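Putative N-acetylmuramoyl-L-alanine amidase,autolysin cwp6 (Peptoclostridium difficile, PDB 5J72) probably cleaves the amide bond between N-acetylmuramoyl and L-alanine in peptidoglycan as a zinc-dependent amidase, held in the cell wall by CWB2 modules. Local coordinates at residues E362-V368 against K410-Y416; V12-K17 against V60-D66; R346-N350 against I391-P395; S148-W152 against D181-L185; Y398-S404 against T489-S494. All blocks are in the same frame, centred on the assembly; numbering follows the deposited sequence. Where two conformers were deposited one is given.

Contact 1 of 5, residues E362-V368 against K410-Y416. With NA (sodium ion), chain E.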
# COMPACT_ATOMS: atom_id res chain seq x y z
N GLU A 362 4.60 -13.68 -4.17
CA GLU A 362 4.45 -13.26 -5.59
C GLU A 362 3.08 -12.62 -5.78
O GLU A 362 2.06 -13.31 -5.72
CB GLU A 362 4.61 -14.48 -6.54
CG GLU A 362 5.97 -15.14 -6.27
CD GLU A 362 6.42 -16.09 -7.37
OE1 GLU A 362 5.55 -16.74 -8.01
OE2 GLU A 362 7.66 -16.15 -7.60
N LEU A 363 3.04 -11.32 -5.95
CA LEU A 363 1.74 -10.66 -6.11
C LEU A 363 1.38 -10.62 -7.60
O LEU A 363 2.28 -10.66 -8.44
CB LEU A 363 1.86 -9.23 -5.59
CG LEU A 363 2.29 -9.14 -4.10
CD1 LEU A 363 2.56 -7.65 -3.82
CD2 LEU A 363 1.25 -9.77 -3.17
N SER A 364 0.11 -10.51 -7.93
CA SER A 364 -0.25 -10.39 -9.35
C SER A 364 0.02 -8.95 -9.78
O SER A 364 0.23 -8.68 -10.95
CB SER A 364 -1.73 -10.69 -9.52
OG SER A 364 -2.45 -9.75 -8.73
N ALA A 365 -0.00 -8.00 -8.83
CA ALA A 365 0.24 -6.61 -9.20
C ALA A 365 0.46 -5.75 -7.98
O ALA A 365 0.26 -6.23 -6.87
CB ALA A 365 -0.97 -6.05 -9.92
N MET A 366 0.87 -4.49 -8.19
CA MET A 366 0.99 -3.55 -7.07
C MET A 366 0.56 -2.30 -7.61
O MET A 366 1.06 -1.89 -8.64
CB MET A 366 2.45 -3.42 -6.54
CG MET A 366 2.58 -2.37 -5.41
SD MET A 366 2.09 -3.12 -3.86
CE MET A 366 3.63 -3.97 -3.42
N LEU A 367 -0.43 -1.64 -6.98
CA LEU A 367 -0.87 -0.34 -7.48
C LEU A 367 -0.22 0.72 -6.62
O LEU A 367 -0.38 0.67 -5.40
CB LEU A 367 -2.44 -0.21 -7.41
CG LEU A 367 -3.23 -1.03 -8.50
CD1 LEU A 367 -3.30 -2.51 -8.03
CD2 LEU A 367 -4.66 -0.49 -8.71
N VAL A 368 0.42 1.74 -7.23
CA VAL A 368 1.17 2.71 -6.42
C VAL A 368 0.59 4.08 -6.52
O VAL A 368 0.55 4.64 -7.60
CB VAL A 368 2.65 2.74 -6.92
CG1 VAL A 368 3.45 3.80 -6.10
CG2 VAL A 368 3.27 1.36 -6.77
N LYS A 410 9.13 -9.38 -1.91
CA LYS A 410 8.10 -9.82 -2.89
C LYS A 410 8.39 -9.45 -4.32
O LYS A 410 9.29 -8.67 -4.62
CB LYS A 410 6.75 -9.14 -2.53
CG LYS A 410 6.25 -9.49 -1.13
CD LYS A 410 4.77 -8.93 -0.85
CE LYS A 410 4.33 -9.16 0.59
NZ LYS A 410 4.08 -10.58 0.88
N THR A 411 7.59 -10.04 -5.23
CA THR A 411 7.65 -9.59 -6.62
C THR A 411 6.18 -9.28 -6.98
O THR A 411 5.28 -9.77 -6.28
CB THR A 411 8.19 -10.70 -7.58
OG1 THR A 411 7.35 -11.86 -7.49
CG2 THR A 411 9.61 -11.09 -7.24
N ALA A 412 5.95 -8.48 -7.98
CA ALA A 412 4.60 -8.18 -8.48
C ALA A 412 4.76 -8.31 -10.01
O ALA A 412 5.74 -7.79 -10.57
CB ALA A 412 4.19 -6.76 -8.15
N GLU A 413 3.78 -8.94 -10.70
CA GLU A 413 3.89 -9.05 -12.18
C GLU A 413 3.79 -7.74 -12.86
O GLU A 413 4.56 -7.47 -13.78
CB GLU A 413 2.79 -9.98 -12.69
CG GLU A 413 2.97 -11.35 -12.09
CD GLU A 413 1.79 -12.28 -12.37
OE1 GLU A 413 0.78 -11.84 -12.91
OE2 GLU A 413 1.91 -13.47 -12.05
N THR A 414 2.87 -6.87 -12.42
CA THR A 414 2.66 -5.58 -13.03
C THR A 414 2.57 -4.48 -11.96
O THR A 414 1.91 -4.72 -10.93
CB THR A 414 1.31 -5.57 -13.81
OG1 THR A 414 1.33 -6.68 -14.73
CG2 THR A 414 1.05 -4.27 -14.55
N VAL A 415 3.12 -3.33 -12.24
CA VAL A 415 3.05 -2.24 -11.30
C VAL A 415 2.21 -1.20 -11.96
O VAL A 415 2.48 -0.79 -13.10
CB VAL A 415 4.47 -1.67 -10.99
CG1 VAL A 415 4.36 -0.38 -10.16
CG2 VAL A 415 5.31 -2.71 -10.27
N TYR A 416 1.14 -0.74 -11.29
CA TYR A 416 0.36 0.30 -11.86
C TYR A 416 0.67 1.59 -11.19
O TYR A 416 0.59 1.64 -9.95
CB TYR A 416 -1.15 0.06 -11.65
CG TYR A 416 -1.66 -1.14 -12.43
CD1 TYR A 416 -2.37 -0.98 -13.60
CD2 TYR A 416 -1.45 -2.43 -11.96
CE1 TYR A 416 -2.89 -2.10 -14.30
CE2 TYR A 416 -1.96 -3.54 -12.65
CZ TYR A 416 -2.67 -3.36 -13.81
OH TYR A 416 -3.15 -4.51 -14.43
NA NA E . 11.39 -7.81 -4.50
O HOH W 1 8.20 -13.73 -9.62
O HOH W 2 4.93 -11.83 -8.78

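Contact 2 of 5, residues V12-K17 against V60-D66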
# COMPACT_ATOMS: atom_id res chain seq x y z
N VAL A 12 -0.80 -8.09 -18.61
CA VAL A 12 -0.28 -9.31 -17.99
C VAL A 12 1.22 -9.47 -18.33
O VAL A 12 1.77 -8.59 -18.99
CB VAL A 12 -1.09 -10.56 -18.50
CG1 VAL A 12 -2.58 -10.42 -18.11
CG2 VAL A 12 -0.95 -10.71 -20.02
N VAL A 13 1.82 -10.55 -17.88
CA VAL A 13 3.21 -10.88 -18.26
C VAL A 13 3.15 -12.39 -18.49
O VAL A 13 2.18 -13.04 -18.19
CB VAL A 13 4.28 -10.54 -17.16
CG1 VAL A 13 4.28 -9.03 -16.82
CG2 VAL A 13 3.97 -11.31 -15.90
N LEU A 14 4.23 -12.97 -19.01
CA LEU A 14 4.28 -14.44 -19.19
C LEU A 14 4.08 -15.11 -17.85
O LEU A 14 4.78 -14.75 -16.86
CB LEU A 14 5.68 -14.76 -19.82
CG LEU A 14 5.86 -16.25 -20.15
CD1 LEU A 14 4.94 -16.70 -21.34
CD2 LEU A 14 7.35 -16.47 -20.59
N GLY A 15 3.13 -16.05 -17.78
CA GLY A 15 2.83 -16.76 -16.55
C GLY A 15 1.65 -16.16 -15.77
O GLY A 15 1.23 -16.73 -14.78
N SER A 16 1.13 -15.00 -16.18
CA SER A 16 -0.04 -14.45 -15.41
C SER A 16 -1.24 -15.34 -15.52
O SER A 16 -1.42 -16.12 -16.48
CB SER A 16 -0.49 -13.09 -15.95
OG SER A 16 0.50 -12.09 -15.78
N LYS A 17 -2.16 -15.18 -14.55
CA LYS A 17 -3.45 -15.89 -14.56
C LYS A 17 -4.51 -14.80 -14.52
O LYS A 17 -4.29 -13.78 -13.86
CB LYS A 17 -3.61 -16.82 -13.36
CG LYS A 17 -2.63 -17.99 -13.47
CD LYS A 17 -2.56 -18.71 -12.17
CE LYS A 17 -1.54 -19.84 -12.20
NZ LYS A 17 -1.65 -20.70 -13.42
N VAL A 60 -10.14 -19.75 -15.91
CA VAL A 60 -8.96 -18.92 -15.80
C VAL A 60 -8.16 -18.88 -17.11
O VAL A 60 -7.99 -19.94 -17.69
CB VAL A 60 -8.09 -19.56 -14.69
CG1 VAL A 60 -6.72 -18.82 -14.60
CG2 VAL A 60 -8.85 -19.53 -13.31
N ILE A 61 -7.72 -17.72 -17.59
CA ILE A 61 -6.87 -17.70 -18.78
C ILE A 61 -5.42 -17.77 -18.21
O ILE A 61 -5.08 -17.01 -17.30
CB ILE A 61 -7.06 -16.38 -19.60
CG1 ILE A 61 -8.55 -16.29 -20.10
CG2 ILE A 61 -6.05 -16.36 -20.80
CD1 ILE A 61 -8.91 -14.81 -20.49
N ASN A 62 -4.58 -18.69 -18.72
CA ASN A 62 -3.19 -18.82 -18.26
C ASN A 62 -2.31 -18.27 -19.39
O ASN A 62 -2.26 -18.90 -20.44
CB ASN A 62 -2.88 -20.32 -18.04
CG ASN A 62 -3.64 -20.80 -16.80
OD1 ASN A 62 -3.20 -20.49 -15.67
ND2 ASN A 62 -4.76 -21.51 -16.90
N TYR A 63 -1.68 -17.14 -19.20
CA TYR A 63 -0.88 -16.51 -20.23
C TYR A 63 0.53 -17.18 -20.24
O TYR A 63 1.53 -16.54 -19.92
CB TYR A 63 -0.78 -14.99 -19.92
CG TYR A 63 -2.12 -14.34 -20.20
CD1 TYR A 63 -3.04 -14.13 -19.17
CD2 TYR A 63 -2.50 -13.98 -21.50
CE1 TYR A 63 -4.29 -13.55 -19.43
CE2 TYR A 63 -3.75 -13.44 -21.77
CZ TYR A 63 -4.64 -13.22 -20.73
OH TYR A 63 -5.88 -12.76 -21.00
N ASN A 64 0.41 -18.41 -20.74
CA ASN A 64 1.64 -19.18 -20.73
C ASN A 64 2.24 -19.34 -22.12
O ASN A 64 2.94 -20.32 -22.35
CB ASN A 64 1.36 -20.59 -20.17
CG ASN A 64 1.05 -20.67 -18.71
OD1 ASN A 64 0.51 -21.71 -18.26
ND2 ASN A 64 1.34 -19.64 -17.88
N LYS A 65 2.02 -18.44 -22.99
CA LYS A 65 2.62 -18.48 -24.34
C LYS A 65 3.41 -17.20 -24.55
O LYS A 65 2.95 -16.12 -24.18
CB LYS A 65 1.52 -18.59 -25.43
CG LYS A 65 0.63 -19.86 -25.35
CD LYS A 65 1.35 -21.14 -25.68
CE LYS A 65 1.70 -21.25 -27.16
NZ LYS A 65 0.49 -21.39 -28.03
N ASP A 66 4.61 -17.29 -25.16
CA ASP A 66 5.46 -16.13 -25.39
C ASP A 66 5.45 -15.81 -26.88
O ASP A 66 6.06 -16.52 -27.67
CB ASP A 66 6.86 -16.42 -24.86
CG ASP A 66 7.51 -15.20 -24.24
OD1 ASP A 66 6.91 -14.11 -24.28
OD2 ASP A 66 8.63 -15.32 -23.77
O HOH W 3 -0.32 -19.06 -15.98

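Contact 3 of 5, residues R346-N350 against I391-P395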
# COMPACT_ATOMS: atom_id res chain seq x y z
N ARG A 346 1.11 6.71 8.26
CA ARG A 346 0.34 6.14 7.12
C ARG A 346 1.20 5.16 6.30
O ARG A 346 0.64 4.20 5.75
CB ARG A 346 -0.24 7.29 6.23
CG ARG A 346 0.87 8.03 5.48
CD ARG A 346 0.32 9.24 4.73
NE ARG A 346 -0.14 10.24 5.67
CZ ARG A 346 -0.52 11.47 5.33
NH1 ARG A 346 -0.50 11.85 4.05
NH2 ARG A 346 -0.94 12.31 6.25
N HIS A 347 2.56 5.36 6.23
CA HIS A 347 3.39 4.49 5.42
C HIS A 347 3.68 3.23 6.11
O HIS A 347 3.61 2.17 5.49
CB HIS A 347 4.68 5.20 5.00
CG HIS A 347 4.40 6.50 4.31
ND1 HIS A 347 4.80 7.70 4.85
CD2 HIS A 347 3.79 6.78 3.14
CE1 HIS A 347 4.42 8.67 4.03
NE2 HIS A 347 3.81 8.14 2.98
N GLU A 348 4.01 3.29 7.45
CA GLU A 348 4.20 2.03 8.17
C GLU A 348 2.91 1.29 8.23
O GLU A 348 2.93 0.05 8.13
CB GLU A 348 4.75 2.23 9.65
CG GLU A 348 5.24 0.85 10.14
CD GLU A 348 5.93 0.94 11.50
OE1 GLU A 348 5.65 1.89 12.21
OE2 GLU A 348 6.72 0.04 11.82
N THR A 349 1.78 1.98 8.37
CA THR A 349 0.53 1.19 8.43
C THR A 349 0.25 0.51 7.01
O THR A 349 -0.17 -0.62 6.94
CB THR A 349 -0.62 2.12 8.76
OG1 THR A 349 -0.34 2.76 10.04
CG2 THR A 349 -1.93 1.36 8.84
N ASN A 350 0.53 1.26 5.96
CA ASN A 350 0.37 0.69 4.59
C ASN A 350 1.24 -0.57 4.46
O ASN A 350 0.78 -1.64 4.01
CB ASN A 350 0.76 1.74 3.59
CG ASN A 350 0.54 1.27 2.15
OD1 ASN A 350 1.52 1.05 1.43
ND2 ASN A 350 -0.74 1.06 1.69
N ILE A 391 -2.74 -1.77 -2.73
CA ILE A 391 -2.33 -0.42 -3.08
C ILE A 391 -1.17 -0.05 -2.11
O ILE A 391 -1.30 -0.21 -0.89
CB ILE A 391 -3.50 0.56 -2.87
CG1 ILE A 391 -4.59 0.27 -3.95
CG2 ILE A 391 -3.01 2.04 -2.98
CD1 ILE A 391 -5.89 1.12 -3.68
N LEU A 392 -0.07 0.41 -2.67
CA LEU A 392 1.07 0.90 -1.90
C LEU A 392 1.03 2.39 -1.97
O LEU A 392 0.83 2.93 -3.06
CB LEU A 392 2.35 0.40 -2.56
CG LEU A 392 3.62 0.76 -1.74
CD1 LEU A 392 4.58 -0.38 -1.84
CD2 LEU A 392 4.18 2.08 -2.32
N ILE A 393 1.19 3.11 -0.82
CA ILE A 393 1.22 4.56 -0.91
C ILE A 393 2.63 5.05 -0.48
O ILE A 393 3.22 4.46 0.41
CB ILE A 393 0.14 5.26 -0.03
CG1 ILE A 393 0.23 4.82 1.45
CG2 ILE A 393 -1.28 4.88 -0.62
CD1 ILE A 393 -0.74 5.66 2.38
N THR A 394 3.10 6.12 -1.09
CA THR A 394 4.43 6.62 -0.74
C THR A 394 4.45 8.03 -1.23
O THR A 394 3.68 8.42 -2.11
CB THR A 394 5.52 5.74 -1.37
OG1 THR A 394 6.77 6.01 -0.73
CG2 THR A 394 5.64 5.96 -2.90
N PRO A 395 5.32 8.87 -0.64
CA PRO A 395 5.33 10.25 -1.14
C PRO A 395 5.83 10.35 -2.58
O PRO A 395 6.48 9.46 -3.08
CB PRO A 395 6.27 10.98 -0.12
CG PRO A 395 6.17 10.16 1.12
CD PRO A 395 6.16 8.73 0.57

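Contact 4 of 5, residues S148-W152 against D181-L185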
# COMPACT_ATOMS: atom_id res chain seq x y z
N SER A 148 -11.03 3.74 -14.80
CA SER A 148 -12.31 3.22 -15.31
C SER A 148 -12.08 2.53 -16.70
O SER A 148 -12.52 1.40 -16.93
CB SER A 148 -13.28 4.43 -15.44
OG SER A 148 -14.49 3.93 -16.00
N LYS A 149 -11.33 3.18 -17.59
CA LYS A 149 -11.03 2.59 -18.93
C LYS A 149 -10.21 1.38 -18.82
O LYS A 149 -10.32 0.47 -19.64
CB LYS A 149 -10.30 3.62 -19.79
CG LYS A 149 -11.25 4.67 -20.25
CD LYS A 149 -10.52 5.79 -21.01
CE LYS A 149 -11.59 6.77 -21.48
NZ LYS A 149 -11.04 7.98 -22.20
N GLN A 150 -9.35 1.32 -17.82
CA GLN A 150 -8.54 0.11 -17.65
C GLN A 150 -9.32 -1.08 -17.20
O GLN A 150 -9.14 -2.18 -17.76
CB GLN A 150 -7.41 0.39 -16.60
CG GLN A 150 -6.40 -0.76 -16.47
CD GLN A 150 -5.60 -0.96 -17.76
OE1 GLN A 150 -5.46 -0.03 -18.58
NE2 GLN A 150 -5.03 -2.17 -17.91
N GLY A 151 -10.19 -0.96 -16.18
CA GLY A 151 -10.84 -2.19 -15.72
C GLY A 151 -12.25 -2.40 -16.29
O GLY A 151 -12.85 -3.48 -16.12
N TRP A 152 -12.77 -1.36 -16.98
CA TRP A 152 -14.18 -1.42 -17.50
C TRP A 152 -14.18 -0.89 -18.93
O TRP A 152 -15.00 -0.05 -19.33
CB TRP A 152 -15.10 -0.52 -16.57
CG TRP A 152 -15.18 -1.12 -15.21
CD1 TRP A 152 -16.15 -1.98 -14.75
CD2 TRP A 152 -14.23 -0.95 -14.12
NE1 TRP A 152 -15.87 -2.33 -13.43
CE2 TRP A 152 -14.70 -1.71 -13.03
CE3 TRP A 152 -13.04 -0.23 -13.97
CZ2 TRP A 152 -14.02 -1.76 -11.79
CZ3 TRP A 152 -12.35 -0.29 -12.75
CH2 TRP A 152 -12.85 -1.04 -11.68
N ASP A 181 -18.85 -4.46 -8.84
CA ASP A 181 -17.83 -4.58 -9.91
C ASP A 181 -18.00 -3.31 -10.78
O ASP A 181 -18.28 -3.35 -11.97
CB ASP A 181 -18.00 -5.90 -10.72
CG ASP A 181 -16.86 -6.13 -11.74
OD1 ASP A 181 -15.79 -5.44 -11.62
OD2 ASP A 181 -17.04 -6.97 -12.64
N ALA A 182 -17.84 -2.17 -10.12
CA ALA A 182 -18.02 -0.87 -10.74
C ALA A 182 -16.88 0.08 -10.42
O ALA A 182 -16.26 -0.04 -9.38
CB ALA A 182 -19.29 -0.23 -10.15
N PRO A 183 -16.61 1.02 -11.32
CA PRO A 183 -15.58 1.99 -11.03
C PRO A 183 -16.18 3.16 -10.18
O PRO A 183 -17.42 3.34 -10.13
CB PRO A 183 -15.19 2.53 -12.41
CG PRO A 183 -16.52 2.49 -13.18
CD PRO A 183 -17.18 1.16 -12.68
N ILE A 184 -15.30 3.94 -9.58
CA ILE A 184 -15.73 5.11 -8.86
C ILE A 184 -15.28 6.30 -9.74
O ILE A 184 -14.09 6.40 -10.11
CB ILE A 184 -15.04 5.19 -7.49
CG1 ILE A 184 -15.63 4.12 -6.56
CG2 ILE A 184 -15.14 6.67 -6.98
CD1 ILE A 184 -14.85 3.89 -5.20
N LEU A 185 -16.21 7.17 -10.11
CA LEU A 185 -15.83 8.38 -10.83
C LEU A 185 -16.13 9.58 -9.87
O LEU A 185 -16.83 9.41 -8.89
CB LEU A 185 -16.64 8.62 -12.15
CG LEU A 185 -16.36 7.55 -13.22
CD1 LEU A 185 -17.26 7.80 -14.46
CD2 LEU A 185 -14.84 7.48 -13.59
O HOH W 4 -15.16 -5.11 -14.63

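Contact 5 of 5, residues Y398-S404 against T489-S494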
# COMPACT_ATOMS: atom_id res chain seq x y z
N TYR A 398 10.04 10.06 -2.64
CA TYR A 398 10.89 8.98 -2.17
C TYR A 398 10.12 7.73 -1.82
O TYR A 398 8.91 7.81 -1.57
CB TYR A 398 11.71 9.42 -0.89
CG TYR A 398 10.86 9.77 0.32
CD1 TYR A 398 10.28 11.02 0.45
CD2 TYR A 398 10.67 8.85 1.36
CE1 TYR A 398 9.53 11.37 1.57
CE2 TYR A 398 9.93 9.20 2.49
CZ TYR A 398 9.36 10.45 2.58
OH TYR A 398 8.60 10.81 3.67
N VAL A 399 10.77 6.61 -1.82
CA VAL A 399 10.14 5.38 -1.41
C VAL A 399 10.23 5.37 0.12
O VAL A 399 11.34 5.43 0.67
CB VAL A 399 10.82 4.15 -1.98
CG1 VAL A 399 10.17 2.85 -1.43
CG2 VAL A 399 10.76 4.18 -3.51
N SER A 400 9.12 5.31 0.81
CA SER A 400 9.20 5.22 2.24
C SER A 400 10.04 4.03 2.74
O SER A 400 9.99 2.89 2.24
CB SER A 400 7.78 5.12 2.84
OG SER A 400 7.86 4.78 4.21
N ALA A 401 10.86 4.28 3.80
CA ALA A 401 11.69 3.21 4.36
C ALA A 401 10.89 2.06 4.92
O ALA A 401 11.36 0.93 4.98
CB ALA A 401 12.57 3.81 5.51
N TYR A 402 9.64 2.32 5.32
CA TYR A 402 8.84 1.22 5.90
C TYR A 402 8.48 0.16 4.82
O TYR A 402 8.13 -0.97 5.18
CB TYR A 402 7.54 1.80 6.48
CG TYR A 402 7.82 2.68 7.68
CD1 TYR A 402 8.27 2.14 8.88
CD2 TYR A 402 7.65 4.05 7.62
CE1 TYR A 402 8.55 2.94 9.99
CE2 TYR A 402 7.94 4.87 8.71
CZ TYR A 402 8.39 4.31 9.88
OH TYR A 402 8.69 5.16 10.95
N HIS A 403 8.58 0.52 3.54
CA HIS A 403 8.30 -0.44 2.44
C HIS A 403 9.49 -1.30 2.09
O HIS A 403 9.34 -2.27 1.35
CB HIS A 403 7.89 0.32 1.14
CG HIS A 403 6.61 1.06 1.28
ND1 HIS A 403 5.51 0.49 1.93
CD2 HIS A 403 6.25 2.32 0.95
CE1 HIS A 403 4.54 1.41 1.96
NE2 HIS A 403 4.96 2.51 1.37
N SER A 404 10.68 -1.02 2.68
CA SER A 404 11.86 -1.75 2.23
C SER A 404 11.77 -3.21 2.26
O SER A 404 12.15 -3.86 1.29
CB SER A 404 13.09 -1.35 3.06
OG SER A 404 13.28 0.03 2.93
N THR A 489 15.59 7.39 8.79
CA THR A 489 15.73 7.27 7.34
C THR A 489 14.59 8.03 6.64
O THR A 489 14.81 8.74 5.64
CB THR A 489 15.69 5.73 6.96
OG1 THR A 489 16.84 5.14 7.56
CG2 THR A 489 15.79 5.50 5.46
N GLU A 490 13.40 7.86 7.15
CA GLU A 490 12.22 8.47 6.54
C GLU A 490 12.40 10.05 6.54
O GLU A 490 12.13 10.70 5.55
CB GLU A 490 11.00 8.15 7.40
CG GLU A 490 9.75 8.50 6.62
CD GLU A 490 9.42 7.37 5.60
OE1 GLU A 490 10.33 6.63 5.17
OE2 GLU A 490 8.25 7.23 5.26
N TYR A 491 12.89 10.60 7.67
CA TYR A 491 13.09 12.07 7.71
C TYR A 491 14.13 12.47 6.72
O TYR A 491 13.91 13.40 5.92
CB TYR A 491 13.49 12.51 9.11
CG TYR A 491 13.77 14.01 9.09
CD1 TYR A 491 12.74 14.93 9.19
CD2 TYR A 491 15.06 14.49 8.88
CE1 TYR A 491 12.97 16.29 9.06
CE2 TYR A 491 15.32 15.86 8.77
CZ TYR A 491 14.27 16.75 8.85
OH TYR A 491 14.52 18.10 8.72
N LEU A 492 15.28 11.77 6.68
CA LEU A 492 16.32 12.18 5.74
C LEU A 492 15.86 12.10 4.29
O LEU A 492 16.18 12.99 3.47
CB LEU A 492 17.56 11.27 5.92
CG LEU A 492 18.26 11.54 7.29
CD1 LEU A 492 19.35 10.49 7.58
CD2 LEU A 492 18.95 12.96 7.20
N ARG A 493 15.13 11.03 3.94
CA ARG A 493 14.69 10.91 2.55
C ARG A 493 13.70 12.01 2.20
O ARG A 493 13.71 12.46 1.05
CB ARG A 493 14.00 9.55 2.30
CG ARG A 493 14.99 8.44 2.41
CD ARG A 493 14.41 7.11 1.88
NE ARG A 493 15.49 6.13 1.83
CZ ARG A 493 15.30 4.82 1.82
NH1 ARG A 493 14.06 4.32 1.83
NH2 ARG A 493 16.34 4.00 1.78
N SER A 494 12.85 12.39 3.12
CA SER A 494 11.87 13.44 2.85
C SER A 494 12.58 14.81 2.61
O SER A 494 11.94 15.72 2.07
CB SER A 494 10.90 13.56 4.01
OG SER A 494 11.49 14.30 5.05
O HOH W 5 12.27 1.70 1.06
O HOH W 6 15.30 1.53 2.45

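Contact 1 of 5, residues E362-V368 against K410-Y416
A365 puts its methyl against the edge of the Y416 ring, in the ring plane, with A365 CB 3.8 Å from Y416 CE2. CG of Y416 is anti to its carbonyl carbon (chi1 -67°), which lays the ring back along the strand to meet that methyl. L367 lies beside Y416 and points the same way; its CG rests on Y416 CB at 3.9 Å. Helix 375-387 covers this face through L383, A384 and L387. On the other face the small A412 makes a shallow seat, and M366 CB sits 4.1 Å from A412 CB. Further along, V368 CG2 meets V415 CG1 at 4.0 Å. Segments 365-368 and 414-416 run parallel, 17° apart, as neighbours in the sheet of a CWB2 module. Both chains turn a corner, at S364 and at E413. Before the corner L363 N bonds T411 O almost straight (171°). After it, V368 N bonds Y416 O at 2.7 Å. At the corner the CB of E413 presses on S364 O at 3.4 Å; the carboxylate of E413 bonds S16. L363 CD1 packs on the aliphatic CD of K410, whose NZ turns to the backbone oxygens of Y358 and D360. Next to it, K410 O binds the sodium ion at 2.3 Å. Water 2 bridges L363 O and T411 OG1.

Contact 2 of 5, residues V12-K17 against V60-D66
The chain at V12-K17 meets the end of strand 56-63 in antiparallel fashion, with K17 opposite N62 as a non-hydrogen-bonded pair and G15 N bonded to Y63 O at 2.7 Å. A type II beta turn from V13 to S16 links strand 11-13 to strand 16-24, in the beta-rich N-terminal domain of Cwp6. G15 takes a positive phi (97°), where a side chain would press on the preceding carbonyl. Y63 is the centre of an inverse gamma turn, and its N bonds S16 O. Its ring is held between two aliphatic groups. V12 CG2 lies over one face, 3.9 Å from the ring centroid, and I61 CG2 covers the opposite face. V12 CG1 lies over the same face as V12 CG2, 3.8 Å from Y63 CE1. S16 OG accepts from V13 N across the turn, at 2.9 Å. The chi1 of L14 (-176°) carries its two methyls over the chain beyond Y63. L14 CD1 touches K65 O at 3.5 Å. L14 and D66 cross at about a right angle, with L14 CD2 3.6 Å from D66 OD2. On the sheet face of K17 and N62, the lysine chain runs extended and bends at its last torsion, where K17 NZ hydrogen-bonds N62 OD1 at 2.7 Å.

Contact 3 of 5, residues R346-N350 against I391-P395
The H347 imidazole carries R346 CG over the centre of one face, while the carbonyl oxygen of I393 lies at the ring edge, 3.6 Å from H347 CD2. P395 comes from the opposite direction and meets the ring obliquely, with P395 CD 3.4 Å from H347 NE2. That nitrogen is hydrogen-bonded to S371. The second flat group is the N350 amide, which grips the strand backbone at two points. N350 ND2 gives a nearly straight bond (169°) to I391 O at 2.9 Å, and the acceptor lies in the amide plane. I393 N bonds N350 OD1 at 3.1 Å, but from well above the plane of that carbonyl. With CG anti to its N (chi1 -176°), N350 extends straight from the helix to the strand. The pair of bonds fixes the amide's rotation. ND2 also bonds N275 of helix 270-283. The I393 side chain packs against the helix: its CG1 lies 3.6 Å from N350 CG, and its CD1 reaches R346 O. L274 and S377 also touch I393. Segment 346-350 runs at 156° to strand 391-394, nearly antiparallel. This is the helix-on-strand packing of an alpha/beta layer, here within a CWB2 module.

Contact 4 of 5, residues S148-W152 against D181-L185
W152 and P183 form the tight part of this contact. P183 CD sits over the five-membered ring of W152, 3.7 Å from its centroid and 4° off the normal, a CH-pi contact. A182 C also lies close to the indole. Beside it, S148 CB packs on L185 CD2 at 3.9 Å, and S148 OG bonds E199. Toward D181 the contact is looser and wet. Water 4 bridges G151 O and D181 OD1. D181 is the C-prime residue of a Schellman motif that ends helix 174-180. Its carbonyl oxygen accepts a bond from W152 NE1 at 3.0 Å, with the donor well above the carbonyl plane. Here the ends of helices 140-151 and 174-180 meet the start of strand 184-187 in a CWB2 module. The indole gives its face to the proline and its N-H to D181 O. A calcium ion is bound about 4 Å from the D181 side chain, whose carboxylate probably adds negative potential toward it.

Contact 5 of 5, residues Y398-S404 against T489-S494
Y398 and E490 cross at about a right angle, their ring and carboxylate planes 90° apart. E490 CD lies at the ring edge, 3.6 Å from Y398 CE2. One face of the ring covers the helix backbone at R493 and S494; Y398 CE1 comes 3.4 Å from S494 CA. E490 bends at chi2 and turns both oxygens to the loop. E490 OE1 takes A401 N on its syn lone pair at 2.8 Å, and E490 OE2 takes the S400 hydroxyl at 2.7 Å. S400 OG in turn accepts from Y402 N, an ST turn. The loop belongs to a CWB2 module and helix 477-494 to the amidase domain, so these bonds join two domains. R493, extended from CG to NE, crosses Y398 at a slant, its guanidinium plane 63° from the ring. T489 CG2 lies over the centre of that guanidinium, and also packs on A401 CB at 3.6 Å. R493 NH1 bonds V399 O, while NH2 bonds V499. Waters 5 and 6 link the guanidinium to S404 OG.

Overall arrangement
From the N terminus, contact 2 closes first, within the N-terminal domain. Contact 4 follows, closing a short loop inside the range 134-222. Contacts 3 and 1 come next and cross: 346-350 precedes 362-368, and 391-395 precedes 410-416. Both lie in the range 340-427, where L392 N bonds L367 O between neighbouring strands. Contact 5 opens at 398-404, before contact 1 is complete, so these two cross as well. It closes on 489-494 and ties this CWB2 module to the amidase domain. H403 and S400 bond the strand of contact 3. E413 of contact 1 bonds S16 of contact 2, joining the N-terminal domain to the module.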